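Local coordinates for protein xyloglucan-specific endo-beta-1,4-glucanase (Uncultured bacterium, PDB 4W88) that hydrolyses the beta-1,4-linked glucan backbone of xyloglucan at internal positions, acting as a TIM-barrel endoglucanase of glycoside hydrolase family 5, at residues R2-D7 / D215-V220; L142-M147 / A189-I194; T231-G236 / Q275-T280. The protein carries 1 engineered substitution. All blocks are in the same frame, centred on the assembly; numbering follows the deposited sequence.

Overall arrangement
Starting from the N terminus, the short helix 3-9 meets the beginning of strand 218-223 in interaction 1, which closes a loop of about two hundred residues. Nested inside that loop is interaction 2, where strands 142-145 and 193-196 pair as neighbours in the eight-stranded parallel barrel. The two touch, because strand 218-223 is the next strand across and Arg4 reaches Asp190 O, and together they tie the N-terminal helix to three consecutive barrel strands. Interaction 3 opens only after interaction 1 has closed. It lies on the opposite side of the chain's centre, about 33 Å centre to centre from interaction 2, and joins the loops that follow strands 218-223 and 267-272 beside the bound glycan.

Interaction 1 (R2-D7 / D215-V220); sequences RSRVFD and DPNIAV
The first turn of a helix, with Arg2 at its N-cap position, comes alongside the turn that leads into a barrel strand, and the backbones are nearest where Arg2 CA stands 5.1 Å from Pro216 CA. Arg2 sends an extended chain past the turn: CG is anti to the carbonyl carbon, and the aliphatic part slides by Pro216 O. At the tip, NH1 donates to Asp215 O at 2.9 Å, a bent bond (132° at the hydrogen) that meets the carbonyl from above its plane. The same nitrogen donates to water 1, which lies in the guanidinium plane and passes its own hydrogens to Pro216 O and Ile218 O, so one arginine nitrogen serves three carbonyls, two of them through the water. NH2 is held by Pro213 O. Ile218 runs side by side with this chain, its CG1 3.5 Å from Arg2 NH1. The turn itself is fixed by an Asx turn, Asp215 OD1 taking the Asn217 N-H on its anti lone pair; OD2 forms a salt bridge with Arg182. Arg4, also extended, crosses the Asn217 amide obliquely with the planes nearly perpendicular. Its NH1 makes a weak hydrogen bond to Asn217 OD1 (3.0 Å), while its stronger partner is Asp190 O. Between the two arginine chains Val5 rests CG2 against Asn217 CA at 3.6 Å and turns CG1 toward Ala219 CB. Val5 also packs on Pro266 and Val192, which places helix 3-9 across the N-terminal end of the barrel, under the starts of strands 193-196, 218-223 and 267-272, while helix 164-182 flanks Asp215 and Ile218.

Interaction 2 (L142-M147 / A189-I194); sequences LMFEGM and ADRVLI
Arg191 stands just ahead of strand 193-196, and its side chain reaches across to strand 142-145. CB leaves the backbone with CG anti to the backbone N, and CG comes 3.2 Å from Leu142 O. The chain then bends at chi3 (-49°), which sets CD over the middle of the Phe144 ring, 3.5 Å from its centroid and almost on the ring normal: a CH-pi contact. NE continues over the same face toward Phe144 CZ, 3.5 Å away, and donates to Asn188 OD1. At the tip NH1 returns to Leu142 O at 3.0 Å, a nearly straight bond (165°) lying in the guanidinium plane but arriving above the plane of the carbonyl. NH1 also reaches Asp139 O, and NH2 holds Tyr138 O. Beyond the arginine the two strands pair in parallel, as neighbours in the barrel. Phe144 N donates to Val192 O, Ile194 N to Phe144 O at 2.7 Å, and Gly146 N to Ile194 O. Water 2 bridges Leu142 O and Val192 N before the direct backbone-to-backbone bonds begin. Leu193 CD2 meets Phe144 CD2 at 3.8 Å on one face of the sheet. On the other, Ile194 crosses Glu145 obliquely, and the Glu145 carboxylate pairs with Arg59 and is also gripped by His200 and Thr270. Selenomethionine Met143 lies beside Val192. The buried guanidinium is thus satisfied by backbone carbonyls and an asparagine oxygen, so its positive charge is probably stabilised by the carbonyl dipoles directed at it, with no carboxylate among these partners, while the flat aromatic face beneath CD and NE adds polarisable cover.

Interaction 3 (T231-G236 / Q275-T280); sequences TYVADG and QFKENT. With BGC (beta-D-glucopyranose), chain C.
Two direct hydrogen bonds join the loops, both ending on backbone carbonyls of 231-236. Gln275 N donates to Thr231 O at 2.9 Å, nearly straight and on a lone pair in the carbonyl plane. Lys277, its chain fully extended, brings NZ to Tyr232 O at 2.8 Å, approaching from well above the plane of that carbonyl. The ammonium also bonds Phe230 O and Tyr238 O, so three carbonyls grip it, and the lysine draws the end of helix 228-231 and the chain at Tyr238 onto one ammonium. At the root of this lysine, Lys277 N donates to Asn279 OD1, a bond within 275-280 that links Lys277 to the residue just before helix 280-295.

The packing contacts centre on Gln275. Its aliphatic CB and CG lie against Thr231 O, and its amide is carried over Tyr232, NE2 sitting 3.2 Å above the ring plane and offset toward CD2. Amide and ring planes are 70° apart, so the nitrogen comes down tip first. On the other branch, Gln275 OE1 touches Val233 CG2 at 3.6 Å. Lys277 CE slides past that same methyl in the opposite direction.

In this (beta/alpha)8 barrel both loops follow strands, 218-223 and 267-272, and so lie at the C-terminal end, where family 5 enzymes form their substrate cleft. Tyr232 belongs to the glycan pocket, its OH 3.0 Å from O3 of the bound glucose; the glucose is hydrogen-bonded to Glu149. Tyr225 and Phe316 meet the Tyr232 ring edge-to-face, and Thr231 OG1, bonded to Tyr225 O, lies in plane at its edge.

Water supplies one further bridge: water 4 accepts from Val233 N at 3.1 Å and from Gln275 NE2, the amide poised over the tyrosine.

Interaction 1 (R2-D7 / D215-V220)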
loop_
_atom_site.group_PDB
_atom_site.type_symbol
_atom_site.label_atom_id
_atom_site.label_comp_id
_atom_site.label_asym_id
_atom_site.label_seq_id
_atom_site.Cartn_x
_atom_site.Cartn_y
_atom_site.Cartn_z
ATOM N N ARG A 2 2.223 -18.491 12.064
ATOM C CA ARG A 2 1.622 -17.509 11.144
ATOM C C ARG A 2 1.449 -18.053 9.717
ATOM O O ARG A 2 1.267 -17.301 8.748
ATOM C CB ARG A 2 2.504 -16.306 11.126
ATOM C CG ARG A 2 2.599 -15.662 12.499
ATOM C CD ARG A 2 3.632 -14.562 12.531
ATOM N NE ARG A 2 3.767 -14.067 13.903
ATOM C CZ ARG A 2 2.960 -13.173 14.474
ATOM N NH1 ARG A 2 1.913 -12.689 13.853
ATOM N NH2 ARG A 2 3.166 -12.820 15.726
ATOM N N SER A 3 1.422 -19.356 9.582
ATOM C CA SER A 3 1.509 -19.921 8.255
ATOM C C SER A 3 0.220 -19.685 7.422
ATOM O O SER A 3 0.289 -19.664 6.208
ATOM C CB SER A 3 1.866 -21.390 8.366
ATOM O OG SER A 3 0.845 -22.017 9.030
ATOM N N ARG A 4 -0.945 -19.502 8.049
ATOM C CA ARG A 4 -2.131 -19.084 7.287
ATOM C C ARG A 4 -1.936 -17.828 6.434
ATOM O O ARG A 4 -2.341 -17.766 5.272
ATOM C CB ARG A 4 -3.292 -18.826 8.233
ATOM C CG ARG A 4 -4.553 -18.520 7.509
ATOM C CD ARG A 4 -5.788 -18.855 8.341
ATOM N NE ARG A 4 -6.966 -18.324 7.654
ATOM C CZ ARG A 4 -7.348 -17.056 7.743
ATOM N NH1 ARG A 4 -6.591 -16.221 8.387
ATOM N NH2 ARG A 4 -8.389 -16.609 7.058
ATOM N N VAL A 5 -1.269 -16.839 7.005
ATOM C CA VAL A 5 -1.012 -15.587 6.288
ATOM C C VAL A 5 -0.048 -15.862 5.112
ATOM O O VAL A 5 -0.289 -15.447 3.995
ATOM C CB VAL A 5 -0.408 -14.500 7.164
ATOM C CG1 VAL A 5 -0.109 -13.263 6.333
ATOM C CG2 VAL A 5 -1.342 -14.166 8.315
ATOM N N PHE A 6 0.998 -16.624 5.360
ATOM C CA PHE A 6 1.938 -17.012 4.280
ATOM C C PHE A 6 1.214 -17.770 3.168
ATOM O O PHE A 6 1.424 -17.492 1.981
ATOM C CB PHE A 6 3.106 -17.824 4.830
ATOM C CG PHE A 6 4.123 -17.018 5.601
ATOM C CD1 PHE A 6 4.956 -16.112 4.985
ATOM C CD2 PHE A 6 4.290 -17.211 6.973
ATOM C CE1 PHE A 6 5.909 -15.403 5.709
ATOM C CE2 PHE A 6 5.222 -16.478 7.699
ATOM C CZ PHE A 6 6.070 -15.605 7.075
ATOM N N ASP A 7 0.299 -18.665 3.529
ATOM C CA ASP A 7 -0.434 -19.387 2.492
ATOM C C ASP A 7 -1.288 -18.517 1.651
ATOM O O ASP A 7 -1.257 -18.652 0.444
ATOM C CB ASP A 7 -1.328 -20.461 3.099
ATOM C CG ASP A 7 -0.532 -21.566 3.653
ATOM O OD1 ASP A 7 0.716 -21.723 3.430
ATOM O OD2 ASP A 7 -1.206 -22.421 4.275
ATOM N N ASP A 215 -1.282 -11.356 17.552
ATOM C CA ASP A 215 -2.326 -11.851 16.626
ATOM C C ASP A 215 -1.614 -12.586 15.482
ATOM O O ASP A 215 -0.705 -12.047 14.864
ATOM C CB ASP A 215 -3.102 -10.656 16.133
ATOM C CG ASP A 215 -4.293 -10.990 15.297
ATOM O OD1 ASP A 215 -4.174 -11.708 14.299
ATOM O OD2 ASP A 215 -5.338 -10.403 15.589
ATOM N N PRO A 216 -2.042 -13.816 15.210
ATOM C CA PRO A 216 -1.312 -14.645 14.203
ATOM C C PRO A 216 -1.663 -14.323 12.765
ATOM O O PRO A 216 -1.033 -14.856 11.847
ATOM C CB PRO A 216 -1.765 -16.062 14.545
ATOM C CG PRO A 216 -3.134 -15.865 15.157
ATOM C CD PRO A 216 -3.118 -14.562 15.897
ATOM N N ASN A 217 -2.680 -13.468 12.593
ATOM C CA ASN A 217 -3.199 -13.103 11.271
ATOM C C ASN A 217 -2.881 -11.677 10.850
ATOM O O ASN A 217 -3.747 -10.953 10.322
ATOM C CB ASN A 217 -4.690 -13.418 11.152
ATOM C CG ASN A 217 -4.931 -14.916 11.196
ATOM O OD1 ASN A 217 -4.395 -15.658 10.424
ATOM N ND2 ASN A 217 -5.740 -15.352 12.111
ATOM N N ILE A 218 -1.598 -11.356 10.985
ATOM C CA ILE A 218 -1.101 -10.078 10.567
ATOM C C ILE A 218 0.038 -10.203 9.586
ATOM O O ILE A 218 0.685 -11.265 9.433
ATOM C CB ILE A 218 -0.713 -9.192 11.766
ATOM C CG1 ILE A 218 0.493 -9.746 12.524
ATOM C CG2 ILE A 218 -1.890 -8.997 12.661
ATOM C CD1 ILE A 218 1.847 -9.384 11.921
ATOM N N ALA A 219 0.296 -9.095 8.899
ATOM C CA ALA A 219 1.515 -8.942 8.083
ATOM C C ALA A 219 2.016 -7.513 8.285
ATOM O O ALA A 219 1.264 -6.646 8.719
ATOM C CB ALA A 219 1.238 -9.212 6.574
ATOM N N VAL A 220 3.270 -7.312 7.923
ATOM C CA VAL A 220 3.933 -6.026 7.994
ATOM C C VAL A 220 4.192 -5.471 6.554
ATOM O O VAL A 220 4.781 -6.169 5.722
ATOM C CB VAL A 220 5.245 -6.077 8.762
ATOM C CG1 VAL A 220 5.900 -4.685 8.764
ATOM C CG2 VAL A 220 4.987 -6.589 10.186
HETATM O O HOH W 1 1.010 -13.249 11.258
#

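Interaction 2 (L142-M147 / A189-I194)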
loop_
_atom_site.group_PDB
_atom_site.type_symbol
_atom_site.label_atom_id
_atom_site.label_comp_id
_atom_site.label_asym_id
_atom_site.label_seq_id
_atom_site.Cartn_x
_atom_site.Cartn_y
_atom_site.Cartn_z
ATOM N N LEU A 142 -9.650 -10.621 0.752
ATOM C CA LEU A 142 -9.652 -9.181 1.093
ATOM C C LEU A 142 -8.857 -9.007 2.419
ATOM O O LEU A 142 -9.190 -9.593 3.462
ATOM C CB LEU A 142 -11.066 -8.638 1.282
ATOM C CG LEU A 142 -11.220 -7.170 1.801
ATOM C CD1 LEU A 142 -10.561 -6.226 0.841
ATOM C CD2 LEU A 142 -12.663 -6.808 1.925
HETATM N N MSE A 143 -7.839 -8.121 2.353
HETATM C CA MSE A 143 -6.966 -7.782 3.456
HETATM C C MSE A 143 -7.079 -6.300 3.710
HETATM O O MSE A 143 -7.453 -5.513 2.785
HETATM C CB MSE A 143 -5.558 -8.136 3.014
HETATM C CG MSE A 143 -5.439 -9.589 2.589
HETATM SE SE MSE A 143 -3.586 -10.112 2.151
HETATM C CE MSE A 143 -3.444 -9.423 0.353
ATOM N N PHE A 144 -6.868 -5.899 4.965
ATOM C CA PHE A 144 -6.938 -4.504 5.365
ATOM C C PHE A 144 -5.537 -4.039 5.773
ATOM O O PHE A 144 -4.837 -4.722 6.533
ATOM C CB PHE A 144 -7.851 -4.294 6.584
ATOM C CG PHE A 144 -9.303 -4.680 6.412
ATOM C CD1 PHE A 144 -9.979 -4.722 5.173
ATOM C CD2 PHE A 144 -10.067 -4.892 7.578
ATOM C CE1 PHE A 144 -11.321 -5.081 5.104
ATOM C CE2 PHE A 144 -11.402 -5.175 7.499
ATOM C CZ PHE A 144 -12.033 -5.264 6.262
ATOM N N GLU A 145 -5.183 -2.838 5.304
ATOM C CA GLU A 145 -3.922 -2.181 5.660
ATOM C C GLU A 145 -4.261 -0.876 6.372
ATOM O O GLU A 145 -4.877 0.044 5.829
ATOM C CB GLU A 145 -3.076 -1.962 4.388
ATOM C CG GLU A 145 -1.706 -1.270 4.633
ATOM C CD GLU A 145 -0.878 -1.165 3.332
ATOM O OE1 GLU A 145 -1.467 -1.466 2.260
ATOM O OE2 GLU A 145 0.325 -0.740 3.392
ATOM N N GLY A 146 -3.961 -0.845 7.680
ATOM C CA GLY A 146 -4.561 0.156 8.558
ATOM C C GLY A 146 -4.260 1.619 8.212
ATOM O O GLY A 146 -5.164 2.463 8.263
HETATM N N MSE A 147 -3.005 1.858 7.793
HETATM C CA MSE A 147 -2.484 3.203 7.543
HETATM C C MSE A 147 -1.546 3.143 6.365
HETATM O O MSE A 147 -0.981 2.082 6.036
HETATM C CB MSE A 147 -1.701 3.771 8.766
HETATM C CG MSE A 147 -2.567 3.769 10.013
HETATM SE SE MSE A 147 -1.530 4.493 11.541
HETATM C CE MSE A 147 -0.575 2.875 12.051
ATOM N N ALA A 189 -12.556 -11.791 12.121
ATOM C CA ALA A 189 -11.839 -12.407 13.223
ATOM C C ALA A 189 -10.437 -12.880 12.848
ATOM O O ALA A 189 -9.533 -12.845 13.674
ATOM C CB ALA A 189 -12.652 -13.518 13.847
ATOM N N ASP A 190 -10.301 -13.312 11.597
ATOM C CA ASP A 190 -9.056 -13.873 11.108
ATOM C C ASP A 190 -8.597 -13.337 9.740
ATOM O O ASP A 190 -7.646 -13.841 9.138
ATOM C CB ASP A 190 -9.119 -15.402 11.131
ATOM C CG ASP A 190 -10.208 -16.011 10.316
ATOM O OD1 ASP A 190 -10.976 -15.262 9.672
ATOM O OD2 ASP A 190 -10.328 -17.305 10.354
ATOM N N ARG A 191 -9.231 -12.250 9.267
ATOM C CA ARG A 191 -8.759 -11.545 8.098
ATOM C C ARG A 191 -7.311 -11.135 8.258
ATOM O O ARG A 191 -6.899 -10.732 9.374
ATOM C CB ARG A 191 -9.627 -10.265 7.903
ATOM C CG ARG A 191 -9.364 -9.544 6.611
ATOM C CD ARG A 191 -10.325 -8.420 6.310
ATOM N NE ARG A 191 -11.717 -8.735 6.451
ATOM C CZ ARG A 191 -12.411 -9.561 5.677
ATOM N NH1 ARG A 191 -11.858 -10.124 4.614
ATOM N NH2 ARG A 191 -13.659 -9.831 5.982
ATOM N N VAL A 192 -6.537 -11.170 7.168
ATOM C CA VAL A 192 -5.194 -10.645 7.255
ATOM C C VAL A 192 -5.268 -9.112 7.474
ATOM O O VAL A 192 -5.799 -8.379 6.619
ATOM C CB VAL A 192 -4.339 -10.980 6.020
ATOM C CG1 VAL A 192 -2.886 -10.409 6.113
ATOM C CG2 VAL A 192 -4.316 -12.481 5.785
ATOM N N LEU A 193 -4.578 -8.652 8.539
ATOM C CA LEU A 193 -4.464 -7.259 8.825
ATOM C C LEU A 193 -3.025 -6.816 8.682
ATOM O O LEU A 193 -2.151 -7.443 9.253
ATOM C CB LEU A 193 -4.979 -6.916 10.210
ATOM C CG LEU A 193 -6.385 -7.383 10.526
ATOM C CD1 LEU A 193 -6.868 -6.975 11.902
ATOM C CD2 LEU A 193 -7.425 -6.919 9.504
ATOM N N ILE A 194 -2.801 -5.717 7.970
ATOM C CA ILE A 194 -1.478 -5.372 7.503
ATOM C C ILE A 194 -1.100 -4.062 8.212
ATOM O O ILE A 194 -1.641 -2.980 7.925
ATOM C CB ILE A 194 -1.412 -5.207 5.963
ATOM C CG1 ILE A 194 -1.900 -6.463 5.237
ATOM C CG2 ILE A 194 0.035 -4.875 5.523
ATOM C CD1 ILE A 194 -2.051 -6.329 3.713
HETATM O O HOH W 2 -7.590 -11.638 4.539
HETATM O O HOH W 3 -0.639 -0.232 7.876
#

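Interaction 3 (T231-G236 / Q275-T280)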
loop_
_atom_site.group_PDB
_atom_site.type_symbol
_atom_site.label_atom_id
_atom_site.label_comp_id
_atom_site.label_asym_id
_atom_site.label_seq_id
_atom_site.Cartn_x
_atom_site.Cartn_y
_atom_site.Cartn_z
ATOM N N THR A 231 14.467 5.416 -8.877
ATOM C CA THR A 231 13.021 5.320 -9.050
ATOM C C THR A 231 12.297 6.662 -9.111
ATOM O O THR A 231 11.191 6.796 -9.704
ATOM C CB THR A 231 12.383 4.481 -7.895
ATOM O OG1 THR A 231 12.767 5.061 -6.651
ATOM C CG2 THR A 231 12.913 3.046 -7.930
ATOM N N TYR A 232 12.926 7.656 -8.466
ATOM C CA TYR A 232 12.418 9.066 -8.423
ATOM C C TYR A 232 13.297 10.052 -9.188
ATOM O O TYR A 232 14.386 9.724 -9.568
ATOM C CB TYR A 232 12.242 9.534 -6.958
ATOM C CG TYR A 232 10.931 9.036 -6.289
ATOM C CD1 TYR A 232 10.764 7.663 -5.964
ATOM C CD2 TYR A 232 9.881 9.914 -6.045
ATOM C CE1 TYR A 232 9.561 7.233 -5.389
ATOM C CE2 TYR A 232 8.701 9.491 -5.481
ATOM C CZ TYR A 232 8.563 8.184 -5.175
ATOM O OH TYR A 232 7.366 7.794 -4.602
ATOM N N VAL A 233 12.763 11.212 -9.469
ATOM C CA VAL A 233 13.515 12.315 -10.061
ATOM C C VAL A 233 13.894 13.295 -8.941
ATOM O O VAL A 233 13.019 13.705 -8.186
ATOM C CB VAL A 233 12.713 13.056 -11.125
ATOM C CG1 VAL A 233 13.568 14.185 -11.761
ATOM C CG2 VAL A 233 12.245 12.091 -12.172
ATOM N N ALA A 234 15.197 13.556 -8.784
ATOM C CA ALA A 234 15.731 14.393 -7.699
ATOM C C ALA A 234 17.150 14.775 -8.060
ATOM O O ALA A 234 17.664 14.219 -9.021
ATOM C CB ALA A 234 15.741 13.633 -6.413
ATOM N N ASP A 235 17.759 15.681 -7.258
ATOM C CA ASP A 235 19.119 16.087 -7.454
ATOM C C ASP A 235 19.932 14.865 -7.085
ATOM O O ASP A 235 19.884 14.389 -5.974
ATOM C CB ASP A 235 19.420 17.257 -6.501
ATOM C CG ASP A 235 20.931 17.644 -6.385
ATOM O OD1 ASP A 235 21.801 17.233 -7.168
ATOM O OD2 ASP A 235 21.246 18.426 -5.435
ATOM N N GLY A 236 20.652 14.342 -8.048
ATOM C CA GLY A 236 21.453 13.102 -7.855
ATOM C C GLY A 236 20.844 11.875 -8.545
ATOM O O GLY A 236 21.469 10.778 -8.608
ATOM N N GLN A 275 9.768 5.462 -11.807
ATOM C CA GLN A 275 9.248 6.420 -12.721
ATOM C C GLN A 275 9.920 6.244 -14.087
ATOM O O GLN A 275 11.120 5.937 -14.200
ATOM C CB GLN A 275 9.454 7.864 -12.225
ATOM C CG GLN A 275 8.635 8.189 -11.003
ATOM C CD GLN A 275 8.916 9.547 -10.406
ATOM O OE1 GLN A 275 9.133 10.537 -11.120
ATOM N NE2 GLN A 275 8.907 9.608 -9.077
ATOM N N PHE A 276 9.085 6.346 -15.101
ATOM C CA PHE A 276 9.513 6.211 -16.481
ATOM C C PHE A 276 10.370 7.385 -16.912
ATOM O O PHE A 276 9.908 8.527 -16.887
ATOM C CB PHE A 276 8.366 6.027 -17.504
ATOM C CG PHE A 276 8.863 5.769 -18.895
ATOM C CD1 PHE A 276 9.557 4.562 -19.160
ATOM C CD2 PHE A 276 8.637 6.658 -19.934
ATOM C CE1 PHE A 276 10.070 4.290 -20.420
ATOM C CE2 PHE A 276 9.117 6.360 -21.224
ATOM C CZ PHE A 276 9.826 5.178 -21.451
ATOM N N LYS A 277 11.611 7.091 -17.293
ATOM C CA LYS A 277 12.610 8.138 -17.659
ATOM C C LYS A 277 13.229 7.834 -19.031
ATOM O O LYS A 277 14.443 7.920 -19.210
ATOM C CB LYS A 277 13.733 8.165 -16.610
ATOM C CG LYS A 277 13.367 8.465 -15.163
ATOM C CD LYS A 277 14.517 8.188 -14.219
ATOM C CE LYS A 277 14.070 8.496 -12.790
ATOM N NZ LYS A 277 15.282 8.551 -11.909
ATOM N N GLU A 278 12.350 7.415 -19.975
ATOM C CA GLU A 278 12.731 7.037 -21.356
ATOM C C GLU A 278 13.835 5.997 -21.285
ATOM O O GLU A 278 14.835 6.063 -22.022
ATOM C CB GLU A 278 13.114 8.222 -22.224
ATOM C CG GLU A 278 12.108 9.310 -22.110
ATOM C CD GLU A 278 11.517 9.758 -23.307
ATOM O OE1 GLU A 278 10.429 9.208 -23.557
ATOM O OE2 GLU A 278 12.145 10.664 -23.925
ATOM N N ASN A 279 13.624 5.027 -20.409
ATOM C CA ASN A 279 14.659 4.120 -19.989
ATOM C C ASN A 279 14.099 2.717 -19.779
ATOM O O ASN A 279 14.393 2.052 -18.763
ATOM C CB ASN A 279 15.339 4.607 -18.706
ATOM C CG ASN A 279 14.397 4.652 -17.503
ATOM O OD1 ASN A 279 13.187 4.824 -17.644
ATOM N ND2 ASN A 279 14.973 4.467 -16.321
ATOM N N THR A 280 13.306 2.272 -20.746
ATOM C CA THR A 280 12.641 0.990 -20.657
ATOM C C THR A 280 13.557 -0.153 -20.273
ATOM O O THR A 280 13.277 -0.938 -19.356
ATOM C CB THR A 280 12.025 0.628 -21.991
ATOM O OG1 THR A 280 10.994 1.560 -22.282
ATOM C CG2 THR A 280 11.394 -0.776 -21.909
HETATM C C2 BGC C . 8.380 9.739 -1.385
HETATM C C3 BGC C . 7.079 8.951 -1.166
HETATM C C4 BGC C . 7.317 7.479 -1.152
HETATM C C5 BGC C . 8.562 7.466 -0.176
HETATM C C6 BGC C . 8.902 6.025 -0.127
HETATM C C1 BGC C . 9.454 9.730 -0.356
HETATM O O2 BGC C . 7.967 11.015 -1.225
HETATM O O3 BGC C . 6.246 9.293 -2.247
HETATM O O4 BGC C . 5.998 6.721 -1.102
HETATM O O5 BGC C . 9.710 8.436 -0.478
HETATM O O6 BGC C . 9.827 5.607 0.844
HETATM O O HOH W 4 10.050 12.336 -8.589
#